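Local coordinates for protein NAD(P)H-FMN oxidoreductase (Bacillus subtilis, PDB 5LVA) that binds flavin mononucleotide and probably passes electrons from NAD(P)H to quinone or flavin acceptors, at residues 10-13 / 18-21; 6-11 / 76-81; 83-86 / 90-93. One frame throughout, in Å; residues are numbered along the deposited sequence.

Interaction 1: 10-13 / 18-21; sequences PNME and NRAF. With FMN (flavin mononucleotide), chain C.
Met12 and Glu13 meet Arg19 from the loop that leads from strand 3-7 into helix 17-23. The side chains of Met12 and Arg19 cross obliquely, and Met12 meets the arginine chiefly through its carbonyl: Met12 O lies 3.4 Å from Arg19 CD and over one face of the guanidinium. The thioether end of Met12 goes elsewhere. Its chain bends at chi2 (61°) and carries CE to the helix backbone, 3.6 Å from Asn18 O. Glu13 and Arg19 run side by side and point the same way, with carboxylate and guanidinium planes turned 82° apart. Glu13 OE2 comes within 2.9 Å of Arg19 NH2 but stands well out of the guanidinium plane, where no N-H points at it; the salt bridge therefore rests on charge alone. An alanine in place of Arg19 is likely to leave the Glu13 carboxylate without its opposite charge and to uncover the Met12 carbonyl. An Asx turn shapes the loop, Asn11 OD1 accepting from Glu13 N at 3.2 Å. Asn18 turns away from the loop toward the cofactor. With CG beside its backbone N (chi1 -82°), amide and main chain reach the same phosphate oxygen: Asn18 N lies 2.9 Å and Asn18 ND2 2.5 Å from FMN O3P. Gln63 NE2 holds Asn18 OD1, which helps fix the amide's rotation, while Ser15 OG takes Arg19 N. In this flavodoxin-like fold the FMN phosphate is seated at the start of helix 17-23, where the backbone N atoms of Val16 and Val17 also bind FMN. Two donors from one residue on one oxygen, close to a helix N terminus, would favour the negative charge of the phosphate, whereas the Glu13-Arg19 pair, more open to solvent, contributes attraction between charges without a directional bond.

Interaction 2: 6-11 / 76-81; sequences LAFHPN and KKWLDH. With FMN (flavin mononucleotide), chain C.
Phe8 and Trp78 form the aromatic part of this buried contact, an offset edge-to-face pair. The Phe8 ring presents its edge to one face of the indole, its centroid 5.6 Å from that of the Trp78 five-membered ring and the planes 79° apart. Phe8 CZ is the touching atom, 4.0 Å from Trp78 CG. The indole is brought there by a first torsion of -169°, which sets CG opposite the backbone N and swings the ring off helix 73-82 toward the sheet. Apolar packing continues beside it: the CD1 methyl of Leu6 comes obliquely to the benzene half of the indole, 3.8 Å from Trp78 CZ2, and the two side chains cross at about a right angle. Leu36 touches Leu6, Phe8 and Trp78 alike, and Phe62 adds a second edge-to-face partner to Trp78. The contact lays a helix of the flavodoxin-like fold against its five-stranded parallel sheet. Helix 73-82 belongs to the beta-alpha-beta crossover from strand 59-65 to strand 100-106, yet here it packs on the C-terminal end of strand 3-7. Polar bonds lie at the margins. The indole NE1 is satisfied by Glu50 OE1, a partner outside both segments. Past the strand end the chain turns into the phosphate site, where His9 NE2 donates to FMN O1P near the plane of its ring. Bonds at both nitrogens limit rotation of the imidazole: on the other side of the ring, His9 ND1 accepts from Asn11 N at 3.0 Å, with the donor only 5° out of the ring plane.

Interaction 3: 83-86 / 90-93; sequences LLYG and GTNG
The Tyr85 ring covers Gly90 and its hydroxyl reaches Thr91 in the glycine-rich connection between helix 73-82 and strand 100-106, an irregular surface loop away from the flavin site. Residues 90-93 form a type I beta turn, held by a weak bond from Gly93 N to Gly90 O. The main apolar interaction is a CH-pi contact. Gly90 CA lies over one face of the Tyr85 ring, 3.9 Å from its centroid and 25° off the normal, displaced toward the rim at CE2. A CB on Gly90 would probably collide with Tyr85 CD2. Tyr85 reaches the turn because its CG stands opposite the backbone N (chi1 -175°). Backbone packing adds a second layer: Gly86 C meets Gly93 CA at 3.4 Å, two residues without side chains letting the two arms of the loop lie close. Gly86 has a positive phi (86°), a conformation suited to glycine. The polar link between the segments runs between two hydroxyls. The Tyr85 and Thr91 side chains approach at a slant, with the Thr91 CG2 methyl 3.4 Å from Tyr85 OH, and Thr91 OG1 donates to that same Tyr85 OH across 3.1 Å.

Strand 3-7 runs into the phosphate loop, so interactions 1 and 2 start from the same stretch and share Pro10 and Asn11. Interaction 1 closes the short loop after strand 3-7 against the helix 17-23 that follows it. Its span lies inside that of interaction 2, which reaches across 64 residues to bring helix 73-82 onto the strand. They touch where Asn18 ND2 nears His9 CD2, and both meet FMN. Interaction 3 opens only after interaction 2 has closed, and bends the loop after helix 73-82 back on itself at the protein surface. Trp78 CZ3 and Leu83 CD2 join it to interaction 2, whereas interactions 1 and 3 lie on opposite sides of the chain's centre.

Interaction 1: 10-13 / 18-21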
loop_
_atom_site.group_PDB
_atom_site.type_symbol
_atom_site.label_atom_id
_atom_site.label_comp_id
_atom_site.label_asym_id
_atom_site.label_seq_id
_atom_site.Cartn_x
_atom_site.Cartn_y
_atom_site.Cartn_z
ATOM N N PRO A 10 -0.194 -4.790 -11.594
ATOM C CA PRO A 10 0.405 -5.595 -12.659
ATOM C C PRO A 10 0.719 -4.809 -13.923
ATOM O O PRO A 10 1.657 -5.151 -14.637
ATOM C CB PRO A 10 -0.663 -6.643 -12.928
ATOM C CG PRO A 10 -1.352 -6.796 -11.582
ATOM C CD PRO A 10 -1.408 -5.415 -11.037
ATOM N N ASN A 11 -0.049 -3.762 -14.190
ATOM C CA ASN A 11 0.164 -2.947 -15.376
ATOM C C ASN A 11 -0.188 -1.504 -15.103
ATOM O O ASN A 11 -1.307 -1.067 -15.341
ATOM C CB ASN A 11 -0.664 -3.468 -16.541
ATOM C CG ASN A 11 -0.221 -2.902 -17.877
ATOM O OD1 ASN A 11 0.337 -1.808 -17.964
ATOM N ND2 ASN A 11 -0.489 -3.645 -18.935
ATOM N N MET A 12 0.786 -0.761 -14.614
ATOM C CA MET A 12 0.594 0.632 -14.255
ATOM C C MET A 12 0.302 1.570 -15.444
ATOM O O MET A 12 -0.052 2.729 -15.252
ATOM C CB MET A 12 1.836 1.108 -13.521
ATOM C CG MET A 12 1.605 2.165 -12.513
ATOM S SD MET A 12 0.500 1.642 -11.216
ATOM C CE MET A 12 0.712 3.030 -10.124
ATOM N N GLU A 13 0.478 1.085 -16.666
ATOM C CA GLU A 13 0.165 1.883 -17.844
ATOM C C GLU A 13 -1.308 1.747 -18.184
ATOM O O GLU A 13 -1.920 2.677 -18.701
ATOM C CB GLU A 13 1.016 1.459 -19.052
ATOM C CG GLU A 13 2.503 1.781 -18.948
ATOM C CD GLU A 13 2.786 3.273 -18.939
ATOM O OE1 GLU A 13 2.492 3.948 -19.950
ATOM O OE2 GLU A 13 3.306 3.777 -17.922
ATOM N N ASN A 18 -4.996 3.871 -9.762
ATOM C CA ASN A 18 -3.704 3.884 -9.105
ATOM C C ASN A 18 -2.694 4.725 -9.843
ATOM O O ASN A 18 -1.852 5.376 -9.229
ATOM C CB ASN A 18 -3.196 2.467 -8.940
ATOM C CG ASN A 18 -3.797 1.793 -7.734
ATOM O OD1 ASN A 18 -3.338 1.992 -6.615
ATOM N ND2 ASN A 18 -4.844 1.018 -7.948
ATOM N N ARG A 19 -2.806 4.729 -11.165
ATOM C CA ARG A 19 -1.986 5.585 -12.011
ATOM C C ARG A 19 -2.190 7.064 -11.655
ATOM O O ARG A 19 -1.235 7.813 -11.460
ATOM C CB ARG A 19 -2.322 5.325 -13.473
ATOM C CG ARG A 19 -1.529 6.130 -14.461
ATOM C CD ARG A 19 -0.053 5.985 -14.210
ATOM N NE ARG A 19 0.717 6.230 -15.420
ATOM C CZ ARG A 19 2.029 6.048 -15.520
ATOM N NH1 ARG A 19 2.720 5.626 -14.463
ATOM N NH2 ARG A 19 2.654 6.297 -16.671
ATOM N N ALA A 20 -3.448 7.467 -11.551
ATOM C CA ALA A 20 -3.791 8.832 -11.180
ATOM C C ALA A 20 -3.287 9.202 -9.790
ATOM O O ALA A 20 -2.868 10.331 -9.547
ATOM C CB ALA A 20 -5.282 9.027 -11.246
ATOM N N PHE A 21 -3.345 8.250 -8.874
ATOM C CA PHE A 21 -2.905 8.484 -7.512
ATOM C C PHE A 21 -1.398 8.644 -7.485
ATOM O O PHE A 21 -0.872 9.581 -6.895
ATOM C CB PHE A 21 -3.333 7.337 -6.591
ATOM C CG PHE A 21 -4.791 7.321 -6.271
ATOM C CD1 PHE A 21 -5.653 8.243 -6.827
ATOM C CD2 PHE A 21 -5.297 6.391 -5.387
ATOM C CE1 PHE A 21 -6.988 8.224 -6.530
ATOM C CE2 PHE A 21 -6.636 6.373 -5.079
ATOM C CZ PHE A 21 -7.479 7.289 -5.649
HETATM N N1 FMN C . -13.020 -4.718 -6.253
HETATM C C2 FMN C . -13.569 -4.875 -4.996
HETATM O O2 FMN C . -14.235 -3.976 -4.492
HETATM N N3 FMN C . -13.373 -6.032 -4.283
HETATM C C4 FMN C . -12.640 -7.054 -4.814
HETATM O O4 FMN C . -12.486 -8.066 -4.139
HETATM C C4A FMN C . -12.084 -6.909 -6.089
HETATM N N5 FMN C . -11.340 -7.918 -6.645
HETATM C C5A FMN C . -10.788 -7.783 -7.896
HETATM C C6 FMN C . -10.039 -8.823 -8.425
HETATM C C7 FMN C . -9.457 -8.720 -9.670
HETATM C C7M FMN C . -8.649 -9.869 -10.210
HETATM C C8 FMN C . -9.642 -7.546 -10.403
HETATM C C8M FMN C . -9.028 -7.384 -11.761
HETATM C C9 FMN C . -10.396 -6.508 -9.871
HETATM C C9A FMN C . -10.965 -6.613 -8.613
HETATM N N10 FMN C . -11.724 -5.584 -8.069
HETATM C C10 FMN C . -12.276 -5.736 -6.807
HETATM C "C1'" FMN C . -11.897 -4.288 -8.812
HETATM C "C2'" FMN C . -10.611 -3.498 -8.462
HETATM O "O2'" FMN C . -10.492 -3.296 -7.057
HETATM C "C3'" FMN C . -10.377 -2.196 -9.247
HETATM O "O3'" FMN C . -10.203 -2.599 -10.583
HETATM C "C4'" FMN C . -9.128 -1.455 -8.732
HETATM O "O4'" FMN C . -9.288 -1.219 -7.367
HETATM C "C5'" FMN C . -8.764 -0.086 -9.293
HETATM O "O5'" FMN C . -8.188 -0.231 -10.563
HETATM P P FMN C . -6.900 0.520 -11.173
HETATM O O1P FMN C . -6.189 -0.592 -11.852
HETATM O O2P FMN C . -7.376 1.575 -12.112
HETATM O O3P FMN C . -5.936 1.131 -10.219
#

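Interaction 2: 6-11 / 76-81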
loop_
_atom_site.group_PDB
_atom_site.type_symbol
_atom_site.label_atom_id
_atom_site.label_comp_id
_atom_site.label_asym_id
_atom_site.label_seq_id
_atom_site.Cartn_x
_atom_site.Cartn_y
_atom_site.Cartn_z
ATOM N N LEU A 6 5.347 1.884 -2.046
ATOM C CA LEU A 6 5.500 0.693 -2.853
ATOM C C LEU A 6 4.206 0.387 -3.588
ATOM O O LEU A 6 3.252 -0.067 -2.984
ATOM C CB LEU A 6 5.920 -0.476 -1.973
ATOM C CG LEU A 6 7.103 -0.161 -1.055
ATOM C CD1 LEU A 6 7.412 -1.320 -0.138
ATOM C CD2 LEU A 6 8.301 0.164 -1.892
ATOM N N ALA A 7 4.171 0.643 -4.896
ATOM C CA ALA A 7 2.951 0.426 -5.668
ATOM C C ALA A 7 2.955 -0.944 -6.308
ATOM O O ALA A 7 3.923 -1.330 -6.942
ATOM C CB ALA A 7 2.780 1.496 -6.709
ATOM N N PHE A 8 1.865 -1.683 -6.120
ATOM C CA PHE A 8 1.750 -3.024 -6.665
ATOM C C PHE A 8 0.554 -3.149 -7.601
ATOM O O PHE A 8 -0.557 -3.458 -7.179
ATOM C CB PHE A 8 1.633 -4.066 -5.551
ATOM C CG PHE A 8 2.862 -4.202 -4.688
ATOM C CD1 PHE A 8 3.077 -3.348 -3.620
ATOM C CD2 PHE A 8 3.767 -5.222 -4.912
ATOM C CE1 PHE A 8 4.181 -3.485 -2.810
ATOM C CE2 PHE A 8 4.878 -5.362 -4.101
ATOM C CZ PHE A 8 5.088 -4.489 -3.051
ATOM N N HIS A 9 0.800 -2.912 -8.875
ATOM C CA HIS A 9 -0.202 -3.038 -9.897
ATOM C C HIS A 9 0.434 -3.723 -11.100
ATOM O O HIS A 9 1.490 -3.319 -11.554
ATOM C CB HIS A 9 -0.755 -1.674 -10.269
ATOM C CG HIS A 9 -1.976 -1.738 -11.123
ATOM N ND1 HIS A 9 -2.005 -2.402 -12.330
ATOM C CD2 HIS A 9 -3.210 -1.223 -10.949
ATOM C CE1 HIS A 9 -3.206 -2.293 -12.860
ATOM N NE2 HIS A 9 -3.959 -1.583 -12.042
ATOM N N PRO A 10 -0.194 -4.790 -11.594
ATOM C CA PRO A 10 0.405 -5.595 -12.659
ATOM C C PRO A 10 0.719 -4.809 -13.923
ATOM O O PRO A 10 1.657 -5.151 -14.637
ATOM C CB PRO A 10 -0.663 -6.643 -12.928
ATOM C CG PRO A 10 -1.352 -6.796 -11.582
ATOM C CD PRO A 10 -1.408 -5.415 -11.037
ATOM N N ASN A 11 -0.049 -3.762 -14.190
ATOM C CA ASN A 11 0.164 -2.947 -15.376
ATOM C C ASN A 11 -0.188 -1.504 -15.103
ATOM O O ASN A 11 -1.307 -1.067 -15.341
ATOM C CB ASN A 11 -0.664 -3.468 -16.541
ATOM C CG ASN A 11 -0.221 -2.902 -17.877
ATOM O OD1 ASN A 11 0.337 -1.808 -17.964
ATOM N ND2 ASN A 11 -0.489 -3.645 -18.935
ATOM N N LYS A 76 2.269 -10.122 -1.811
ATOM C CA LYS A 76 2.355 -11.302 -0.952
ATOM C C LYS A 76 3.749 -11.929 -0.992
ATOM O O LYS A 76 4.309 -12.283 0.046
ATOM C CB LYS A 76 1.317 -12.349 -1.354
ATOM C CG LYS A 76 1.133 -13.410 -0.286
ATOM C CD LYS A 76 0.907 -12.738 1.055
ATOM C CE LYS A 76 1.128 -13.657 2.220
ATOM N NZ LYS A 76 2.514 -14.089 2.459
ATOM N N LYS A 77 4.293 -12.061 -2.200
ATOM C CA LYS A 77 5.655 -12.530 -2.404
ATOM C C LYS A 77 6.687 -11.584 -1.799
ATOM O O LYS A 77 7.690 -12.020 -1.241
ATOM C CB LYS A 77 5.927 -12.705 -3.893
ATOM C CG LYS A 77 7.240 -13.356 -4.205
ATOM C CD LYS A 77 7.373 -13.565 -5.687
ATOM C CE LYS A 77 6.514 -14.704 -6.152
ATOM N NZ LYS A 77 6.743 -14.964 -7.604
ATOM N N TRP A 78 6.430 -10.287 -1.908
ATOM C CA TRP A 78 7.280 -9.290 -1.276
ATOM C C TRP A 78 7.360 -9.470 0.238
ATOM O O TRP A 78 8.444 -9.438 0.808
ATOM C CB TRP A 78 6.779 -7.890 -1.599
ATOM C CG TRP A 78 7.722 -6.802 -1.226
ATOM C CD1 TRP A 78 8.608 -6.176 -2.050
ATOM C CD2 TRP A 78 7.870 -6.192 0.062
ATOM N NE1 TRP A 78 9.301 -5.224 -1.356
ATOM C CE2 TRP A 78 8.866 -5.211 -0.058
ATOM C CE3 TRP A 78 7.255 -6.378 1.303
ATOM C CZ2 TRP A 78 9.263 -4.417 1.016
ATOM C CZ3 TRP A 78 7.657 -5.595 2.367
ATOM C CH2 TRP A 78 8.646 -4.624 2.215
ATOM N N LEU A 79 6.214 -9.639 0.888
ATOM C CA LEU A 79 6.193 -9.859 2.331
ATOM C C LEU A 79 6.987 -11.102 2.681
ATOM O O LEU A 79 7.862 -11.067 3.536
ATOM C CB LEU A 79 4.756 -9.985 2.841
ATOM C CG LEU A 79 3.842 -8.784 2.590
ATOM C CD1 LEU A 79 2.408 -9.128 2.892
ATOM C CD2 LEU A 79 4.278 -7.563 3.392
ATOM N N ASP A 80 6.684 -12.191 1.993
ATOM C CA ASP A 80 7.312 -13.470 2.266
ATOM C C ASP A 80 8.812 -13.409 2.131
ATOM O O ASP A 80 9.537 -13.965 2.959
ATOM C CB ASP A 80 6.765 -14.547 1.327
ATOM C CG ASP A 80 5.350 -14.936 1.653
ATOM O OD1 ASP A 80 4.812 -14.420 2.651
ATOM O OD2 ASP A 80 4.767 -15.754 0.917
ATOM N N HIS A 81 9.277 -12.736 1.083
ATOM C CA HIS A 81 10.682 -12.785 0.724
ATOM C C HIS A 81 11.517 -11.712 1.394
ATOM O O HIS A 81 12.702 -11.923 1.640
ATOM C CB HIS A 81 10.833 -12.683 -0.784
ATOM C CG HIS A 81 10.371 -13.900 -1.513
ATOM N ND1 HIS A 81 10.789 -14.207 -2.788
ATOM C CD2 HIS A 81 9.523 -14.889 -1.147
ATOM C CE1 HIS A 81 10.221 -15.333 -3.174
ATOM N NE2 HIS A 81 9.447 -15.766 -2.198
HETATM N N1 FMN C . -13.020 -4.718 -6.253
HETATM C C2 FMN C . -13.569 -4.875 -4.996
HETATM O O2 FMN C . -14.235 -3.976 -4.492
HETATM N N3 FMN C . -13.373 -6.032 -4.283
HETATM C C4 FMN C . -12.640 -7.054 -4.814
HETATM O O4 FMN C . -12.486 -8.066 -4.139
HETATM C C4A FMN C . -12.084 -6.909 -6.089
HETATM N N5 FMN C . -11.340 -7.918 -6.645
HETATM C C5A FMN C . -10.788 -7.783 -7.896
HETATM C C6 FMN C . -10.039 -8.823 -8.425
HETATM C C7 FMN C . -9.457 -8.720 -9.670
HETATM C C7M FMN C . -8.649 -9.869 -10.210
HETATM C C8 FMN C . -9.642 -7.546 -10.403
HETATM C C8M FMN C . -9.028 -7.384 -11.761
HETATM C C9 FMN C . -10.396 -6.508 -9.871
HETATM C C9A FMN C . -10.965 -6.613 -8.613
HETATM N N10 FMN C . -11.724 -5.584 -8.069
HETATM C C10 FMN C . -12.276 -5.736 -6.807
HETATM C "C1'" FMN C . -11.897 -4.288 -8.812
HETATM C "C2'" FMN C . -10.611 -3.498 -8.462
HETATM O "O2'" FMN C . -10.492 -3.296 -7.057
HETATM C "C3'" FMN C . -10.377 -2.196 -9.247
HETATM O "O3'" FMN C . -10.203 -2.599 -10.583
HETATM C "C4'" FMN C . -9.128 -1.455 -8.732
HETATM O "O4'" FMN C . -9.288 -1.219 -7.367
HETATM C "C5'" FMN C . -8.764 -0.086 -9.293
HETATM O "O5'" FMN C . -8.188 -0.231 -10.563
HETATM P P FMN C . -6.900 0.520 -11.173
HETATM O O1P FMN C . -6.189 -0.592 -11.852
HETATM O O2P FMN C . -7.376 1.575 -12.112
HETATM O O3P FMN C . -5.936 1.131 -10.219
#

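Interaction 3: 83-86 / 90-93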
loop_
_atom_site.group_PDB
_atom_site.type_symbol
_atom_site.label_atom_id
_atom_site.label_comp_id
_atom_site.label_asym_id
_atom_site.label_seq_id
_atom_site.Cartn_x
_atom_site.Cartn_y
_atom_site.Cartn_z
ATOM N N LEU A 83 10.547 -9.724 4.418
ATOM C CA LEU A 83 10.453 -9.667 5.882
ATOM C C LEU A 83 11.055 -10.888 6.581
ATOM O O LEU A 83 10.350 -11.800 6.979
ATOM C CB LEU A 83 8.998 -9.500 6.302
ATOM C CG LEU A 83 8.268 -8.306 5.690
ATOM C CD1 LEU A 83 6.812 -8.396 5.998
ATOM C CD2 LEU A 83 8.826 -7.004 6.212
ATOM N N LEU A 84 12.370 -10.877 6.754
ATOM C CA LEU A 84 13.078 -12.071 7.200
ATOM C C LEU A 84 13.533 -12.037 8.657
ATOM O O LEU A 84 13.671 -10.970 9.258
ATOM C CB LEU A 84 14.284 -12.319 6.300
ATOM C CG LEU A 84 13.964 -12.556 4.826
ATOM C CD1 LEU A 84 15.244 -12.737 4.047
ATOM C CD2 LEU A 84 13.086 -13.760 4.650
ATOM N N TYR A 85 13.747 -13.235 9.199
ATOM C CA TYR A 85 14.255 -13.421 10.543
ATOM C C TYR A 85 15.555 -12.660 10.702
ATOM O O TYR A 85 16.410 -12.724 9.851
ATOM C CB TYR A 85 14.464 -14.913 10.838
ATOM C CG TYR A 85 14.878 -15.183 12.265
ATOM C CD1 TYR A 85 16.199 -15.036 12.674
ATOM C CD2 TYR A 85 13.939 -15.551 13.218
ATOM C CE1 TYR A 85 16.570 -15.256 13.981
ATOM C CE2 TYR A 85 14.303 -15.779 14.520
ATOM C CZ TYR A 85 15.617 -15.632 14.895
ATOM O OH TYR A 85 15.970 -15.867 16.203
ATOM N N GLY A 86 15.709 -11.935 11.795
ATOM C CA GLY A 86 16.941 -11.211 12.021
ATOM C C GLY A 86 16.949 -9.849 11.364
ATOM O O GLY A 86 17.899 -9.087 11.511
ATOM N N GLY A 90 12.423 -11.548 14.893
ATOM C CA GLY A 90 13.421 -12.455 15.397
ATOM C C GLY A 90 14.355 -11.710 16.310
ATOM O O GLY A 90 14.125 -10.544 16.623
ATOM N N THR A 91 15.419 -12.391 16.715
ATOM C CA THR A 91 16.283 -11.919 17.790
ATOM C C THR A 91 16.860 -10.539 17.482
ATOM O O THR A 91 16.699 -9.606 18.270
ATOM C CB THR A 91 17.422 -12.936 18.079
ATOM O OG1 THR A 91 17.885 -13.515 16.852
ATOM C CG2 THR A 91 16.911 -14.055 18.980
ATOM N N ASN A 92 17.500 -10.395 16.330
ATOM C CA ASN A 92 18.035 -9.101 15.954
ATOM C C ASN A 92 17.050 -8.286 15.119
ATOM O O ASN A 92 17.291 -7.121 14.819
ATOM C CB ASN A 92 19.338 -9.281 15.182
ATOM C CG ASN A 92 20.513 -9.609 16.083
ATOM O OD1 ASN A 92 20.546 -9.223 17.258
ATOM N ND2 ASN A 92 21.492 -10.326 15.533
ATOM N N GLY A 93 15.929 -8.904 14.765
ATOM C CA GLY A 93 15.027 -8.358 13.771
ATOM C C GLY A 93 14.255 -7.130 14.169
ATOM O O GLY A 93 13.059 -7.191 14.406
#